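Local coordinates for protein type-2 restriction enzyme AgeI (Thalassobius gelatinovorus, PDB 5DWA) that recognises the double-stranded DNA sequence 5'-ACCGGT-3' and cleaves it after the adenine as a type II restriction endonuclease, at residues E22-Q27 and T55-D60; L41-A46 and R73-E78; Q49-A54 and D65-V70; V101-P106 and S260-Q265. All coordinates share one frame; numbering follows the deposited sequence. Where two conformers were deposited one is given.

Contact 1 (E22-Q27 and T55-D60); sequences EEQYQQ and TEVCPD
Q24, in the first turn of helix 22-36, meets V57 and C58 where helix 43-57 runs out, and the contact divides into a dense inner part and a loose outer one. On the dense side the aliphatic stem of Q24 lies on C58: its CB is 3.6 Å from SG of C58, which is buried. Beside this, CG of Q24 comes to 3.9 Å from CG1 of V57, the two side chains running past each other in opposite senses. The chi1 of Q24 (-75°) sets CG beside the backbone N, and the chain then extends past C58. Its OE1 is hydrogen-bonded back to N of S21, just before the helix, which restrains the amide. NE2 lies 3.4 Å from O of V57, but the angle is too poor for a hydrogen bond.

The outer side is thin. Q27, exposed and modelled in two conformers, only brings NE2 to 4.1 Å from CG1 of V57. Replacing Q24 with an alanine would probably leave V57 and C58 short of apolar cover and N of S21 without its side-chain acceptor.

The chemistry is therefore mixed: methylene groups and sulfur make the junction, while the glutamine's clear polar bond serves its own helix start, so what joins helix 22-36 to the end of helix 43-57 and its exit is mostly close packing.

Contact 2 (L41-A46 and R73-E78); sequences LKSRDA and RIYIRE. With nucleotides of chain D.
At the DNA-facing end of the N-terminal helical region, S43 in the first turn of helix 43-57 meets Y75 near the C-terminal end of helix 63-78. The contact is narrow but buried: OG of S43 lies 3.3 Å from OH of Y75, near the plane of the phenol ring and at its edge, and CB of S43 is 3.9 Å from CE1 of Y75. At chi1 -171°, CG of Y75 stands opposite the backbone N, and the ring bridges helices whose nearest CA atoms, those of S43 and Y75, are still 9.5 Å apart. The firmer polar partner of the phenol is S87, with which it forms a hydrogen bond; K79 gives weak bonds to both hydroxyls, and Y75 also packs on a phosphate of the bound DNA.

Immediately before S43, K42 occupies the N-cap position and lies along the backbone of DG11 of chain D, its CD 3.4 Å from O5'. Bends at chi3 and chi4 turn NZ of K42 toward D45, where it makes a long salt bridge of 3.8 Å to OD2. CD of K42 also sits 3.9 Å above one face of the R44 guanidinium, offset toward its rim. NH1 of R44 approaches O3' of DG11 of chain D at 3.4 Å, while E94 holds the same nitrogen in a salt bridge and F119 adds a cation-pi contact.

A helix start bearing basic side chains and set against a sugar-phosphate strand is an arrangement familiar from DNA-binding proteins, here with the Y75 ring packed against its first turn from the neighbouring helix.

Contact 3 (Q49-A54 and D65-V70); sequences QAFVMA and DLWHHV
F51 and W67 form an edge-to-face aromatic contact between helices 43-57 and 63-78, which follow each other in the chain and pack in the buried interior of the N-terminal helical region. The short axes of 49-54 and 65-70 pass 10.3 Å apart at 118°, neither parallel nor fully antiparallel.

The evidence for the T-shaped pair is direct: the F51 ring and the six-membered ring of W67 have centroids 5.0 Å apart and planes at 85°. The indole supplies the edge, with CE3 of W67 3.5 Å from CG of F51 and CZ3 of W67 3.7 Å from CB of F51, so that the approach is off-centre, toward the root of the phenyl ring. In F51, CG is turned opposite the backbone N (chi1 -177°), which directs the ring at W67 so that one face receives the indole edge.

L66, next to W67 in the chain, reaches A54, about a turn beyond F51. Its CB lies at the edge of the F51 ring, 4.5 Å from CE1, and its CD1 packs on A54, 4.2 Å from CB and 3.7 Å from the carbonyl O of that alanine. Beyond the pair, F51 also meets F262 and A99, and W67 meets W88.

Trading F51 for an alanine would probably open a gap beneath the indole edge and leave W67 without the ring face that helps set its orientation. With apolar side chains throughout, the joint depends on shape and on the weak attraction of indole C-H groups to a phenyl face.

Contact 4 (V101-P106 and S260-Q265); sequences VERYNP and SGFSGQ
R103 holds two carbonyls of the loop S260-Q265 from helix 84-109, tying this long helix of the PD-(D/E)XK nuclease to the segment that follows edge strand 257-259. O of Q265 is gripped end-on by two nitrogens of R103, NH1 at 3.0 Å and NH2 at 2.9 Å, and lies close to the guanidinium plane. The two bonds differ at the acceptor: NH1 approaches a lone pair in the carbonyl plane, whereas NH2 stands 40° above it. NE of R103 donates to O of F262, nearly in line with its C=O bond (173°); the modelled 2.5 Å is very short and, with R103 deposited in two conformers, best treated as doubtful. A water joins NH2 of R103, 2.9 Å away, to O of G261.

Other bonds brace the surroundings. Within the loop, OG of S260 donates to O of G261; Y104 OH is hydrogen-bonded to D267 and Y240, and S263 OG bonds to O of T55. On the helix itself, CD of R103 rests 3.3 Å above the centre of the Y104 ring.

Packing completes the contact. F262, buried against Y240, lies alongside the arginine stem, pointing the other way, and CB of R103 lies 3.7 Å from CE2 of F262. The stem also makes a CH-pi contact: CG of R103 stands 4.2 Å from the centroid of the F262 ring, 27° off the ring normal.

Overall arrangement
From the N terminus, contact 1 closes the first loop by joining the start of helix 22-36 to the end of helix 43-57. Contact 2 starts inside that loop and ends beyond it, so the two cross; contact 3 also crosses contact 1 but is nested inside the loop closed by contact 2. All three use helix 43-57, and contacts 2 and 3 share helix 63-78 as well. Contact 4 comes later, spanning 153 residues that include all six strands of the central sheet. It touches contacts 1 and 3, the latter probably also through a Q49-E102 hydrogen bond, so the helical region and the sheet region are joined.

Contact 1 (E22-Q27 and T55-D60)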
# COMPACT_ATOMS: atom_id res chain seq x y z
N GLU A 22 22.38 -3.09 27.36
CA GLU A 22 23.01 -4.13 26.56
C GLU A 22 22.53 -5.51 26.99
O GLU A 22 22.29 -6.38 26.16
CB GLU A 22 24.54 -4.05 26.68
CG GLU A 22 25.17 -2.90 25.91
CD GLU A 22 25.39 -3.23 24.44
OE1 GLU A 22 25.00 -4.33 24.00
OE2 GLU A 22 25.95 -2.38 23.71
N GLU A 23 22.36 -5.70 28.30
CA GLU A 23 21.97 -7.00 28.83
C GLU A 23 20.51 -7.33 28.50
O GLU A 23 20.18 -8.48 28.20
CB GLU A 23 22.19 -7.06 30.34
CG GLU A 23 23.55 -6.53 30.79
CD GLU A 23 23.49 -5.11 31.29
OE1 GLU A 23 23.05 -4.90 32.44
OE2 GLU A 23 23.88 -4.19 30.53
N GLN A 24 19.64 -6.33 28.58
CA GLN A 24 18.24 -6.51 28.22
C GLN A 24 18.11 -6.81 26.73
O GLN A 24 17.32 -7.67 26.33
CB GLN A 24 17.42 -5.28 28.58
CG GLN A 24 17.15 -5.13 30.07
CD GLN A 24 16.62 -3.76 30.44
OE1 GLN A 24 16.90 -2.77 29.76
NE2 GLN A 24 15.85 -3.70 31.51
N TYR A 25 18.89 -6.10 25.92
CA TYR A 25 18.92 -6.33 24.48
C TYR A 25 19.31 -7.78 24.18
O TYR A 25 18.67 -8.45 23.38
CB TYR A 25 19.88 -5.35 23.79
CG TYR A 25 19.90 -5.48 22.28
CD1 TYR A 25 19.14 -4.63 21.48
CD2 TYR A 25 20.66 -6.46 21.66
CE1 TYR A 25 19.15 -4.76 20.11
CE2 TYR A 25 20.67 -6.59 20.28
CZ TYR A 25 19.91 -5.74 19.51
OH TYR A 25 19.93 -5.87 18.14
N GLN A 26 20.37 -8.26 24.83
CA GLN A 26 20.79 -9.65 24.62
C GLN A 26 19.72 -10.65 25.03
O GLN A 26 19.54 -11.67 24.39
CB GLN A 26 22.10 -9.94 25.36
CG GLN A 26 22.77 -11.23 24.93
CD GLN A 26 23.24 -11.19 23.48
OE1 GLN A 26 24.00 -10.31 23.10
NE2 GLN A 26 22.77 -12.13 22.68
N GLN A 27 19.00 -10.34 26.11
CA GLN A 27 17.91 -11.21 26.56
C GLN A 27 16.83 -11.31 25.49
O GLN A 27 16.34 -12.39 25.18
CB GLN A 27 17.29 -10.69 27.86
CG GLN A 27 18.18 -10.77 29.09
CD GLN A 27 17.55 -10.10 30.29
OE1 GLN A 27 18.18 -9.27 30.96
NE2 GLN A 27 16.30 -10.44 30.58
N THR A 55 8.62 -6.02 25.52
CA THR A 55 8.02 -4.92 26.24
C THR A 55 7.89 -5.22 27.73
O THR A 55 7.79 -4.31 28.54
CB THR A 55 6.63 -4.55 25.69
OG1 THR A 55 5.82 -5.73 25.59
CG2 THR A 55 6.77 -3.93 24.31
N GLU A 56 7.92 -6.50 28.09
CA GLU A 56 7.91 -6.86 29.49
C GLU A 56 9.33 -6.81 30.06
O GLU A 56 9.52 -6.43 31.21
CB GLU A 56 7.26 -8.23 29.68
CG GLU A 56 5.74 -8.16 29.50
CD GLU A 56 5.05 -9.51 29.58
OE1 GLU A 56 5.75 -10.52 29.84
OE2 GLU A 56 3.82 -9.56 29.39
N VAL A 57 10.32 -7.15 29.25
CA VAL A 57 11.72 -7.02 29.66
C VAL A 57 12.11 -5.55 29.79
O VAL A 57 12.85 -5.17 30.70
CB VAL A 57 12.68 -7.70 28.65
CG1 VAL A 57 14.15 -7.38 28.98
CG2 VAL A 57 12.45 -9.19 28.63
N CYS A 58 11.60 -4.73 28.88
CA CYS A 58 11.92 -3.31 28.85
C CYS A 58 10.65 -2.46 28.89
O CYS A 58 10.28 -1.84 27.89
CB CYS A 58 12.74 -2.97 27.61
SG CYS A 58 14.31 -3.87 27.53
N PRO A 59 10.00 -2.41 30.06
CA PRO A 59 8.70 -1.74 30.15
C PRO A 59 8.77 -0.21 30.01
O PRO A 59 7.74 0.41 29.74
CB PRO A 59 8.20 -2.13 31.54
CG PRO A 59 9.44 -2.43 32.32
CD PRO A 59 10.42 -2.99 31.35
N ASP A 60 9.95 0.38 30.19
CA ASP A 60 10.08 1.82 30.08
C ASP A 60 10.58 2.25 28.71
O ASP A 60 10.65 3.44 28.40
CB ASP A 60 11.01 2.36 31.16
CG ASP A 60 10.44 2.17 32.55
OD1 ASP A 60 9.20 2.18 32.69
OD2 ASP A 60 11.23 2.01 33.50

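Contact 2 (L41-A46 and R73-E78)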
# COMPACT_ATOMS: atom_id res chain seq x y z
N LEU A 41 7.05 -22.74 13.09
CA LEU A 41 6.64 -21.54 13.81
C LEU A 41 6.43 -20.40 12.82
O LEU A 41 7.39 -19.94 12.21
CB LEU A 41 7.68 -21.15 14.86
CG LEU A 41 7.34 -19.87 15.64
CD1 LEU A 41 6.04 -20.04 16.44
CD2 LEU A 41 8.48 -19.48 16.55
N LYS A 42 5.18 -19.98 12.66
CA LYS A 42 4.89 -18.82 11.81
C LYS A 42 5.59 -17.60 12.38
O LYS A 42 5.59 -17.38 13.58
CB LYS A 42 3.39 -18.58 11.72
CG LYS A 42 2.61 -19.71 11.03
CD LYS A 42 1.12 -19.41 10.95
CE LYS A 42 0.44 -19.57 12.30
NZ LYS A 42 0.54 -20.98 12.78
N SER A 43 6.17 -16.79 11.51
CA SER A 43 6.89 -15.64 12.02
C SER A 43 5.97 -14.60 12.64
O SER A 43 6.42 -13.81 13.47
CB SER A 43 7.73 -15.01 10.91
OG SER A 43 8.86 -15.81 10.68
N ARG A 44 4.69 -14.60 12.28
CA ARG A 44 3.78 -13.67 12.93
C ARG A 44 3.72 -13.99 14.42
O ARG A 44 3.61 -13.09 15.26
CB ARG A 44 2.37 -13.70 12.31
CG ARG A 44 1.56 -14.96 12.56
CD ARG A 44 0.19 -14.83 11.93
NE ARG A 44 -0.69 -15.95 12.27
CZ ARG A 44 -1.61 -16.43 11.45
NH1 ARG A 44 -1.76 -15.91 10.24
NH2 ARG A 44 -2.38 -17.44 11.83
N ASP A 45 3.87 -15.27 14.75
CA ASP A 45 3.91 -15.70 16.15
C ASP A 45 5.26 -15.42 16.80
O ASP A 45 5.32 -14.98 17.96
CB ASP A 45 3.57 -17.19 16.25
CG ASP A 45 2.12 -17.47 15.94
OD1 ASP A 45 1.27 -16.64 16.33
OD2 ASP A 45 1.84 -18.50 15.30
N ALA A 46 6.34 -15.66 16.07
CA ALA A 46 7.67 -15.33 16.56
C ALA A 46 7.80 -13.84 16.90
O ALA A 46 8.22 -13.48 17.99
CB ALA A 46 8.72 -15.73 15.53
N ARG A 73 15.23 -5.18 12.95
CA ARG A 73 16.63 -5.27 12.59
C ARG A 73 17.17 -6.68 12.75
O ARG A 73 17.88 -7.19 11.88
CB ARG A 73 17.47 -4.31 13.43
CG ARG A 73 17.20 -2.86 13.12
CD ARG A 73 17.53 -2.52 11.67
NE ARG A 73 17.12 -1.16 11.37
CZ ARG A 73 17.25 -0.58 10.18
NH1 ARG A 73 17.79 -1.24 9.16
NH2 ARG A 73 16.84 0.67 10.01
N ILE A 74 16.83 -7.31 13.86
CA ILE A 74 17.26 -8.67 14.11
C ILE A 74 16.65 -9.62 13.08
O ILE A 74 17.33 -10.49 12.54
CB ILE A 74 16.89 -9.13 15.54
CG1 ILE A 74 17.72 -8.34 16.57
CG2 ILE A 74 17.13 -10.61 15.71
CD1 ILE A 74 17.39 -8.66 18.01
N TYR A 75 15.36 -9.44 12.79
CA TYR A 75 14.69 -10.27 11.80
C TYR A 75 15.37 -10.15 10.43
O TYR A 75 15.68 -11.16 9.79
CB TYR A 75 13.21 -9.88 11.71
CG TYR A 75 12.38 -10.82 10.87
CD1 TYR A 75 11.71 -11.88 11.47
CD2 TYR A 75 12.26 -10.65 9.50
CE1 TYR A 75 10.95 -12.75 10.72
CE2 TYR A 75 11.48 -11.51 8.73
CZ TYR A 75 10.83 -12.57 9.36
OH TYR A 75 10.06 -13.45 8.64
N ILE A 76 15.61 -8.92 9.99
CA ILE A 76 16.28 -8.68 8.72
C ILE A 76 17.67 -9.33 8.66
O ILE A 76 18.07 -9.85 7.62
CB ILE A 76 16.39 -7.16 8.44
CG1 ILE A 76 15.00 -6.56 8.23
CG2 ILE A 76 17.29 -6.88 7.24
CD1 ILE A 76 14.23 -7.19 7.10
N ARG A 77 18.41 -9.31 9.77
CA ARG A 77 19.74 -9.90 9.82
C ARG A 77 19.70 -11.42 9.80
O ARG A 77 20.52 -12.07 9.15
CB ARG A 77 20.48 -9.44 11.08
CG ARG A 77 21.90 -10.03 11.20
CD ARG A 77 22.58 -9.67 12.50
NE ARG A 77 22.07 -10.44 13.64
CZ ARG A 77 21.63 -9.88 14.77
NH1 ARG A 77 21.65 -8.57 14.91
NH2 ARG A 77 21.19 -10.64 15.76
N GLU A 78 18.73 -11.98 10.52
CA GLU A 78 18.74 -13.41 10.80
C GLU A 78 17.92 -14.28 9.86
O GLU A 78 18.17 -15.48 9.77
CB GLU A 78 18.26 -13.64 12.23
CG GLU A 78 19.16 -13.01 13.27
CD GLU A 78 20.47 -13.77 13.43
OE1 GLU A 78 20.50 -14.97 13.07
OE2 GLU A 78 21.45 -13.17 13.90
P DG D 11 3.43 -18.49 7.27
OP1 DG D 11 4.23 -17.43 7.93
OP2 DG D 11 3.88 -19.91 7.39
O5' DG D 11 1.93 -18.43 7.78
C5' DG D 11 1.23 -17.21 7.83
C4' DG D 11 -0.18 -17.38 7.30
O4' DG D 11 -0.13 -17.45 5.85
C3' DG D 11 -0.88 -18.66 7.75
O3' DG D 11 -2.27 -18.41 7.94
C2' DG D 11 -0.64 -19.62 6.58
C1' DG D 11 -0.72 -18.66 5.40
N9 DG D 11 0.03 -19.11 4.23
C8 DG D 11 1.14 -19.91 4.20
N7 DG D 11 1.61 -20.12 3.00
C5 DG D 11 0.75 -19.39 2.18
C6 DG D 11 0.75 -19.23 0.77
O6 DG D 11 1.53 -19.70 -0.07
N1 DG D 11 -0.29 -18.41 0.35
C2 DG D 11 -1.21 -17.83 1.17
N2 DG D 11 -2.14 -17.08 0.58
N3 DG D 11 -1.23 -17.97 2.49
C4 DG D 11 -0.22 -18.76 2.92

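Contact 3 (Q49-A54 and D65-V70)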
# COMPACT_ATOMS: atom_id res chain seq x y z
N GLN A 49 5.05 -12.71 19.71
CA GLN A 49 5.40 -13.14 21.07
C GLN A 49 6.68 -12.46 21.53
O GLN A 49 6.79 -12.07 22.70
CB GLN A 49 5.52 -14.67 21.16
CG GLN A 49 4.21 -15.43 20.94
CD GLN A 49 3.06 -14.96 21.84
OE1 GLN A 49 3.28 -14.54 22.98
NE2 GLN A 49 1.84 -15.03 21.32
N ALA A 50 7.65 -12.28 20.63
CA ALA A 50 8.87 -11.57 21.01
C ALA A 50 8.58 -10.12 21.41
O ALA A 50 9.25 -9.56 22.28
CB ALA A 50 9.87 -11.62 19.88
N PHE A 51 7.59 -9.51 20.78
CA PHE A 51 7.25 -8.14 21.13
C PHE A 51 6.64 -8.06 22.53
O PHE A 51 6.96 -7.16 23.31
CB PHE A 51 6.29 -7.54 20.10
CG PHE A 51 5.95 -6.09 20.35
CD1 PHE A 51 6.96 -5.14 20.43
CD2 PHE A 51 4.63 -5.68 20.48
CE1 PHE A 51 6.65 -3.80 20.66
CE2 PHE A 51 4.31 -4.35 20.71
CZ PHE A 51 5.33 -3.40 20.79
N VAL A 52 5.76 -9.00 22.84
CA VAL A 52 5.16 -9.05 24.17
C VAL A 52 6.24 -9.29 25.22
O VAL A 52 6.26 -8.66 26.28
CB VAL A 52 4.09 -10.14 24.24
CG1 VAL A 52 3.59 -10.32 25.67
CG2 VAL A 52 2.92 -9.81 23.32
N MET A 53 7.17 -10.19 24.90
CA MET A 53 8.31 -10.45 25.76
C MET A 53 9.19 -9.22 25.91
O MET A 53 9.56 -8.83 27.02
CB MET A 53 9.12 -11.64 25.21
CG MET A 53 10.33 -12.03 26.05
SD MET A 53 11.82 -11.19 25.48
CE MET A 53 13.05 -12.02 26.49
N ALA A 54 9.53 -8.58 24.79
CA ALA A 54 10.46 -7.45 24.83
C ALA A 54 9.92 -6.27 25.63
O ALA A 54 10.67 -5.59 26.32
CB ALA A 54 10.82 -6.99 23.41
N ASP A 65 10.01 1.69 19.26
CA ASP A 65 11.45 1.53 19.05
C ASP A 65 11.88 0.07 19.21
O ASP A 65 12.76 -0.40 18.50
CB ASP A 65 12.26 2.42 20.00
CG ASP A 65 12.30 3.87 19.56
OD1 ASP A 65 11.51 4.27 18.69
OD2 ASP A 65 13.13 4.62 20.10
N LEU A 66 11.25 -0.65 20.13
CA LEU A 66 11.58 -2.07 20.28
C LEU A 66 11.18 -2.82 19.02
O LEU A 66 11.88 -3.72 18.58
CB LEU A 66 10.89 -2.68 21.49
CG LEU A 66 11.37 -2.20 22.86
CD1 LEU A 66 10.50 -2.79 23.95
CD2 LEU A 66 12.83 -2.59 23.07
N TRP A 67 10.05 -2.45 18.44
CA TRP A 67 9.61 -3.10 17.22
C TRP A 67 10.53 -2.76 16.06
O TRP A 67 10.98 -3.64 15.32
CB TRP A 67 8.18 -2.67 16.89
CG TRP A 67 7.53 -3.39 15.77
CD1 TRP A 67 7.63 -3.13 14.44
CD2 TRP A 67 6.63 -4.50 15.90
NE1 TRP A 67 6.84 -4.01 13.72
CE2 TRP A 67 6.22 -4.85 14.59
CE3 TRP A 67 6.12 -5.20 16.99
CZ2 TRP A 67 5.32 -5.91 14.36
CZ3 TRP A 67 5.22 -6.24 16.76
CH2 TRP A 67 4.83 -6.58 15.45
N HIS A 68 10.81 -1.46 15.90
CA HIS A 68 11.48 -0.96 14.71
C HIS A 68 12.99 -1.08 14.76
O HIS A 68 13.61 -1.41 13.75
CB HIS A 68 11.09 0.50 14.47
CG HIS A 68 11.71 1.11 13.25
ND1 HIS A 68 11.57 0.56 12.00
CD2 HIS A 68 12.49 2.21 13.11
CE1 HIS A 68 12.24 1.31 11.12
NE2 HIS A 68 12.80 2.31 11.77
N HIS A 69 13.59 -0.78 15.91
CA HIS A 69 15.05 -0.77 16.01
C HIS A 69 15.62 -2.10 16.51
O HIS A 69 16.81 -2.36 16.33
CB HIS A 69 15.55 0.35 16.94
CG HIS A 69 15.37 1.73 16.39
ND1 HIS A 69 15.64 2.05 15.08
CD2 HIS A 69 14.96 2.88 16.98
CE1 HIS A 69 15.39 3.33 14.88
NE2 HIS A 69 14.98 3.86 16.02
N VAL A 70 14.78 -2.95 17.11
CA VAL A 70 15.27 -4.23 17.63
C VAL A 70 14.73 -5.41 16.83
O VAL A 70 15.48 -6.06 16.11
CB VAL A 70 14.92 -4.42 19.12
CG1 VAL A 70 15.45 -5.77 19.64
CG2 VAL A 70 15.48 -3.27 19.94

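Contact 4 (V101-P106 and S260-Q265)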
# COMPACT_ATOMS: atom_id res chain seq x y z
N VAL A 101 -3.73 -9.05 20.65
CA VAL A 101 -4.62 -10.05 21.24
C VAL A 101 -3.99 -10.67 22.48
O VAL A 101 -4.64 -10.79 23.53
CB VAL A 101 -4.97 -11.15 20.23
CG1 VAL A 101 -5.73 -12.29 20.90
CG2 VAL A 101 -5.78 -10.58 19.08
N GLU A 102 -2.71 -11.04 22.37
CA GLU A 102 -1.98 -11.66 23.47
C GLU A 102 -1.90 -10.73 24.69
O GLU A 102 -2.08 -11.16 25.83
CB GLU A 102 -0.57 -12.06 23.02
CG GLU A 102 0.27 -12.75 24.09
CD GLU A 102 -0.17 -14.18 24.34
OE1 GLU A 102 -0.47 -14.90 23.36
OE2 GLU A 102 -0.22 -14.58 25.52
N ARG A 103 -1.62 -9.45 24.44
CA ARG A 103 -1.42 -8.50 25.53
C ARG A 103 -2.72 -8.10 26.20
O ARG A 103 -2.78 -8.00 27.43
CB ARG A 103 -0.69 -7.25 25.02
CG ARG A 103 -0.39 -6.21 26.11
CD ARG A 103 -1.41 -5.08 26.08
NE ARG A 103 -1.14 -4.03 27.06
CZ ARG A 103 -1.72 -3.95 28.25
NH1 ARG A 103 -2.60 -4.86 28.63
NH2 ARG A 103 -1.41 -2.95 29.07
N TYR A 104 -3.76 -7.87 25.41
CA TYR A 104 -4.99 -7.31 25.95
C TYR A 104 -6.06 -8.30 26.40
O TYR A 104 -6.84 -7.96 27.28
CB TYR A 104 -5.59 -6.35 24.93
CG TYR A 104 -4.88 -5.02 24.94
CD1 TYR A 104 -4.87 -4.24 26.08
CD2 TYR A 104 -4.21 -4.56 23.82
CE1 TYR A 104 -4.22 -3.02 26.11
CE2 TYR A 104 -3.56 -3.33 23.84
CZ TYR A 104 -3.57 -2.57 24.99
OH TYR A 104 -2.94 -1.35 25.03
N ASN A 105 -6.13 -9.48 25.80
CA ASN A 105 -7.22 -10.38 26.17
C ASN A 105 -7.27 -10.78 27.65
O ASN A 105 -8.36 -10.86 28.21
CB ASN A 105 -7.21 -11.64 25.30
CG ASN A 105 -8.12 -11.49 24.09
OD1 ASN A 105 -8.76 -10.47 23.93
ND2 ASN A 105 -8.19 -12.51 23.25
N PRO A 106 -6.11 -11.00 28.30
CA PRO A 106 -6.21 -11.32 29.74
C PRO A 106 -6.89 -10.22 30.57
O PRO A 106 -7.72 -10.53 31.43
CB PRO A 106 -4.75 -11.50 30.16
CG PRO A 106 -4.06 -11.94 28.92
CD PRO A 106 -4.73 -11.18 27.80
N SER A 260 0.54 5.50 24.79
CA SER A 260 0.94 4.75 25.98
C SER A 260 2.03 3.75 25.68
O SER A 260 2.35 3.49 24.52
CB SER A 260 -0.26 4.01 26.59
OG SER A 260 -0.57 2.83 25.86
N GLY A 261 2.60 3.20 26.75
CA GLY A 261 3.46 2.04 26.64
C GLY A 261 2.60 0.83 26.32
O GLY A 261 1.37 0.93 26.30
N PHE A 262 3.23 -0.30 26.06
CA PHE A 262 2.49 -1.47 25.60
C PHE A 262 2.27 -2.49 26.72
O PHE A 262 1.15 -2.95 26.92
CB PHE A 262 3.22 -2.13 24.43
CG PHE A 262 2.43 -3.20 23.74
CD1 PHE A 262 1.39 -2.87 22.90
CD2 PHE A 262 2.75 -4.53 23.92
CE1 PHE A 262 0.66 -3.85 22.25
CE2 PHE A 262 2.03 -5.53 23.28
CZ PHE A 262 0.98 -5.18 22.44
N SER A 263 3.32 -2.82 27.44
CA SER A 263 3.21 -3.77 28.54
C SER A 263 2.48 -3.15 29.72
O SER A 263 2.47 -1.93 29.90
CB SER A 263 4.60 -4.24 28.97
OG SER A 263 5.32 -3.17 29.55
N GLY A 264 1.86 -4.01 30.53
CA GLY A 264 1.12 -3.56 31.70
C GLY A 264 -0.17 -4.34 31.90
O GLY A 264 -0.36 -5.41 31.30
N GLN A 265 -1.04 -3.82 32.75
CA GLN A 265 -2.38 -4.38 32.94
C GLN A 265 -3.42 -3.48 32.27
O GLN A 265 -3.53 -3.45 31.05
CB GLN A 265 -2.69 -4.54 34.43
CG GLN A 265 -1.95 -5.70 35.08
CD GLN A 265 -2.40 -7.05 34.56
OE1 GLN A 265 -3.54 -7.45 34.76
NE2 GLN A 265 -1.51 -7.74 33.87
O HOH W 1 -0.32 -0.41 28.22